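Local coordinates for protein aminotransferase (PDB 4GRX) that probably transfers amino groups between amines or amino acids and keto or aldehyde partners, as a pyridoxal-phosphate-dependent class III omega-aminotransferase, at residues S36-R40 with N417-D421; N70-G74 with P437-L441. Numbering follows the deposited sequence.

Contact 1: residues S36-R40 with N417-D421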
loop_
_atom_site.group_PDB
_atom_site.type_symbol
_atom_site.label_atom_id
_atom_site.label_comp_id
_atom_site.label_asym_id
_atom_site.label_seq_id
_atom_site.Cartn_x
_atom_site.Cartn_y
_atom_site.Cartn_z
ATOM N N SER A 36 0.480 20.204 19.226
ATOM C CA SER A 36 1.854 19.873 19.644
ATOM C C SER A 36 2.874 20.266 18.589
ATOM O O SER A 36 3.926 20.827 18.909
ATOM C CB SER A 36 2.027 18.375 19.885
ATOM O OG SER A 36 1.678 17.994 21.194
ATOM N N VAL A 37 2.566 19.958 17.330
ATOM C CA VAL A 37 3.498 20.183 16.233
ATOM C C VAL A 37 3.580 21.681 15.863
ATOM O O VAL A 37 4.609 22.155 15.391
ATOM C CB VAL A 37 3.154 19.282 15.024
ATOM C CG1 VAL A 37 2.323 20.037 13.991
ATOM C CG2 VAL A 37 4.415 18.746 14.379
ATOM N N HIS A 38 2.503 22.427 16.096
ATOM C CA HIS A 38 2.527 23.875 15.871
ATOM C C HIS A 38 3.330 24.583 16.917
ATOM O O HIS A 38 4.173 25.418 16.606
ATOM C CB HIS A 38 1.114 24.437 15.817
ATOM C CG HIS A 38 0.399 24.132 14.532
ATOM N ND1 HIS A 38 0.999 24.247 13.325
ATOM C CD2 HIS A 38 -0.905 23.715 14.285
ATOM C CE1 HIS A 38 0.125 23.913 12.352
ATOM N NE2 HIS A 38 -1.041 23.592 12.937
ATOM N N GLN A 39 3.075 24.219 18.171
ATOM C CA GLN A 39 3.723 24.799 19.329
ATOM C C GLN A 39 5.204 24.376 19.446
ATOM O O GLN A 39 6.038 25.180 19.833
ATOM C CB GLN A 39 2.915 24.431 20.580
ATOM C CG GLN A 39 3.417 24.963 21.912
ATOM C CD GLN A 39 3.005 24.054 23.077
ATOM O OE1 GLN A 39 2.823 22.834 22.908
ATOM N NE2 GLN A 39 2.861 24.641 24.269
ATOM N N ARG A 40 5.526 23.135 19.082
ATOM C CA ARG A 40 6.877 22.582 19.306
ATOM C C ARG A 40 7.744 22.532 18.058
ATOM O O ARG A 40 8.963 22.553 18.148
ATOM C CB ARG A 40 6.800 21.168 19.894
ATOM C CG ARG A 40 6.206 21.087 21.293
ATOM C CD ARG A 40 5.924 19.646 21.699
ATOM N NE ARG A 40 7.149 18.863 21.900
ATOM C CZ ARG A 40 7.892 18.860 23.014
ATOM N NH1 ARG A 40 7.565 19.603 24.077
ATOM N NH2 ARG A 40 8.978 18.090 23.065
ATOM N N ASN A 417 5.027 14.429 24.846
ATOM C CA ASN A 417 5.821 15.664 24.905
ATOM C C ASN A 417 6.916 15.713 26.011
ATOM O O ASN A 417 8.092 15.968 25.731
ATOM C CB ASN A 417 4.884 16.885 24.966
ATOM C CG ASN A 417 4.011 17.017 23.717
ATOM O OD1 ASN A 417 4.451 16.715 22.611
ATOM N ND2 ASN A 417 2.772 17.472 23.892
ATOM N N THR A 418 6.536 15.442 27.253
ATOM C CA THR A 418 7.503 15.435 28.342
ATOM C C THR A 418 8.597 14.396 28.132
ATOM O O THR A 418 9.748 14.667 28.391
ATOM C CB THR A 418 6.819 15.239 29.701
ATOM O OG1 THR A 418 5.861 16.284 29.886
ATOM C CG2 THR A 418 7.824 15.298 30.830
ATOM N N CYS A 419 8.236 13.208 27.657
ATOM C CA CYS A 419 9.220 12.153 27.342
ATOM C C CYS A 419 10.228 12.613 26.298
ATOM O O CYS A 419 11.440 12.498 26.496
ATOM C CB CYS A 419 8.517 10.892 26.840
ATOM S SG CYS A 419 8.023 9.763 28.162
ATOM N N THR A 420 9.711 13.131 25.185
ATOM C CA THR A 420 10.542 13.713 24.155
ATOM C C THR A 420 11.506 14.747 24.749
ATOM O O THR A 420 12.674 14.749 24.412
ATOM C CB THR A 420 9.674 14.285 23.008
ATOM O OG1 THR A 420 9.009 13.201 22.363
ATOM C CG2 THR A 420 10.513 15.013 21.955
ATOM N N ASP A 421 11.032 15.596 25.654
ATOM C CA ASP A 421 11.885 16.657 26.210
ATOM C C ASP A 421 13.013 16.123 27.044
ATOM O O ASP A 421 14.011 16.808 27.206
ATOM C CB ASP A 421 11.089 17.660 27.040
ATOM C CG ASP A 421 10.232 18.549 26.189
ATOM O OD1 ASP A 421 10.586 18.764 25.006
ATOM O OD2 ASP A 421 9.197 19.026 26.690
#
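Two helices can be joined across a gap too wide for backbone contact if polar side chains span it, and Arg40 and Asn417, the residues most covered here, do exactly this. The axes of the segments 36-40 and 417-421 stay 13.1 Å apart at closest approach and are inclined at 38°. Arg40, one turn after Ser36, reaches over with its guanidinium, whose edge is met by Asp421: Arg40 NH2 lies 2.6 Å from Asp421 OD1 and Arg40 NH1 lies 3.1 Å from Asp421 OD2, a bidentate salt bridge. In the class III aminotransferase, a member of the PLP-dependent transferase superfamily, this links the short helix 34-40, near the N terminus, to helix 411-421 of the C-terminal part, at the surface of the subunit. Asn417 CB lies over one face of the guanidinium, Asn417 OD1 is 3.4 Å from Arg40 CD, and Asn417 ND2 donates a hydrogen bond to Ser36 OG at 3.0 Å. Thr420 adds a methyl, CG2, 3.6 Å from Arg40 NH2. On the far side of helix 411-421, Thr418 packs on helix 443-463, while His38 hydrogen-bonds to Glu324 of the second subunit.

Contact 2: residues N70-G74 with P437-L441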
loop_
_atom_site.group_PDB
_atom_site.type_symbol
_atom_site.label_atom_id
_atom_site.label_comp_id
_atom_site.label_asym_id
_atom_site.label_seq_id
_atom_site.Cartn_x
_atom_site.Cartn_y
_atom_site.Cartn_z
ATOM N N ASN A 70 8.529 -1.447 14.148
ATOM C CA ASN A 70 9.213 -2.198 13.100
ATOM C C ASN A 70 10.751 -2.174 13.093
ATOM O O ASN A 70 11.381 -3.068 12.521
ATOM C CB ASN A 70 8.681 -1.751 11.730
ATOM C CG ASN A 70 8.888 -0.262 11.469
ATOM O OD1 ASN A 70 9.091 0.527 12.385
ATOM N ND2 ASN A 70 8.822 0.123 10.207
ATOM N N MET A 71 11.367 -1.160 13.697
ATOM C CA MET A 71 12.847 -1.076 13.655
ATOM C C MET A 71 13.537 -1.943 14.728
ATOM O O MET A 71 14.407 -1.478 15.466
ATOM C CB MET A 71 13.327 0.376 13.759
ATOM C CG MET A 71 12.576 1.340 12.874
ATOM S SD MET A 71 13.378 1.540 11.290
ATOM C CE MET A 71 11.893 1.965 10.362
ATOM N N VAL A 72 13.158 -3.208 14.789
ATOM C CA VAL A 72 13.632 -4.114 15.835
ATOM C C VAL A 72 15.152 -4.289 15.875
ATOM O O VAL A 72 15.710 -4.646 16.911
ATOM C CB VAL A 72 12.941 -5.484 15.725
ATOM C CG1 VAL A 72 11.426 -5.295 15.779
ATOM C CG2 VAL A 72 13.365 -6.182 14.439
ATOM N N ALA A 73 15.812 -4.027 14.753
ATOM C CA ALA A 73 17.256 -4.136 14.701
ATOM C C ALA A 73 17.951 -2.775 14.842
ATOM O O ALA A 73 19.120 -2.618 14.496
ATOM C CB ALA A 73 17.681 -4.839 13.424
ATOM N N GLY A 74 17.220 -1.793 15.356
ATOM C CA GLY A 74 17.753 -0.449 15.509
ATOM C C GLY A 74 17.825 0.352 14.219
ATOM O O GLY A 74 17.268 -0.032 13.191
ATOM N N PRO A 437 10.376 -1.210 22.429
ATOM C CA PRO A 437 11.728 -0.863 21.975
ATOM C C PRO A 437 12.306 -1.884 20.979
ATOM O O PRO A 437 11.800 -3.003 20.891
ATOM C CB PRO A 437 12.556 -0.871 23.277
ATOM C CG PRO A 437 11.682 -1.448 24.347
ATOM C CD PRO A 437 10.389 -1.878 23.744
ATOM N N PRO A 438 13.370 -1.514 20.235
ATOM C CA PRO A 438 13.995 -2.544 19.387
ATOM C C PRO A 438 14.486 -3.753 20.199
ATOM O O PRO A 438 14.759 -3.661 21.405
ATOM C CB PRO A 438 15.194 -1.817 18.772
ATOM C CG PRO A 438 14.909 -0.368 18.926
ATOM C CD PRO A 438 14.110 -0.240 20.184
ATOM N N PHE A 439 14.595 -4.885 19.517
ATOM C CA PHE A 439 15.120 -6.103 20.122
ATOM C C PHE A 439 16.595 -5.974 20.540
ATOM O O PHE A 439 17.017 -6.593 21.508
ATOM C CB PHE A 439 14.923 -7.295 19.177
ATOM C CG PHE A 439 13.475 -7.573 18.800
ATOM C CD1 PHE A 439 13.183 -8.446 17.751
ATOM C CD2 PHE A 439 12.406 -6.971 19.479
ATOM C CE1 PHE A 439 11.866 -8.719 17.401
ATOM C CE2 PHE A 439 11.087 -7.239 19.127
ATOM C CZ PHE A 439 10.814 -8.116 18.087
ATOM N N ILE A 440 17.370 -5.159 19.832
ATOM C CA ILE A 440 18.802 -4.951 20.141
ATOM C C ILE A 440 19.081 -4.212 21.467
ATOM O O ILE A 440 20.231 -3.838 21.756
ATOM C CB ILE A 440 19.538 -4.216 18.994
ATOM C CG1 ILE A 440 18.959 -2.806 18.793
ATOM C CG2 ILE A 440 19.451 -5.018 17.702
ATOM C CD1 ILE A 440 19.973 -1.807 18.283
ATOM N N LEU A 441 18.034 -4.023 22.266
ATOM C CA LEU A 441 18.085 -3.218 23.483
ATOM C C LEU A 441 18.870 -3.888 24.612
ATOM O O LEU A 441 18.580 -5.039 24.972
ATOM C CB LEU A 441 16.669 -2.901 23.973
ATOM C CG LEU A 441 16.583 -1.802 25.031
ATOM C CD1 LEU A 441 16.551 -0.428 24.365
ATOM C CD2 LEU A 441 15.362 -2.012 25.913
#
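Where two loops meet in a protein core, one carbonyl can serve as the focus, here Val72 O. Loop 70-74, between strand 60-63 and helix 78-90, meets loop 437-441, between strand 432-435 and helix 443-463, joining N- and C-terminal parts of the PLP-dependent class III aminotransferase fold. Pro437 O accepts a hydrogen bond from Arg276. Pro438 sets CB 3.4 Å from both Met71 O and Val72 O, and opens a type I turn to Leu441, packed against the type I turn Met71 to Gly74. Phe439 N approaches Val72 O at 2.8 Å and Ile440 N at 3.4 Å, both weak hydrogen bonds. The Phe439 ring receives Val72 CB over its face, 3.7 Å from the centroid, a CH-pi contact. Ile440 CD1 lies 3.8 Å from Gly74 CA; a CB on Gly74 would clash with it. Leu441 ends the turn, its side chain touching Met446. Val72 O takes both crossing hydrogen bonds and both are weak, so this buried contact probably owes more to close packing than to strong polar bonds.

How the contacts relate
From the N terminus, the chain passes through helix 34-40, the first half of contact 1, then runs by way of strands 43-49, 52-55 and 60-63 to the loop 70-74, the first half of contact 2. The large seven-stranded sheet and its helices follow before the chain comes back. Helix 411-421 closes contact 1 over 376 intervening residues, and the loop 437-441, after strand 432-435, closes contact 2 over 362. The two closures cross instead of nesting, since their segments alternate. Both join the N-terminal region to the C-terminal part, one at the surface and one buried, with centres 23 Å apart, and residues of both reach the second subunit.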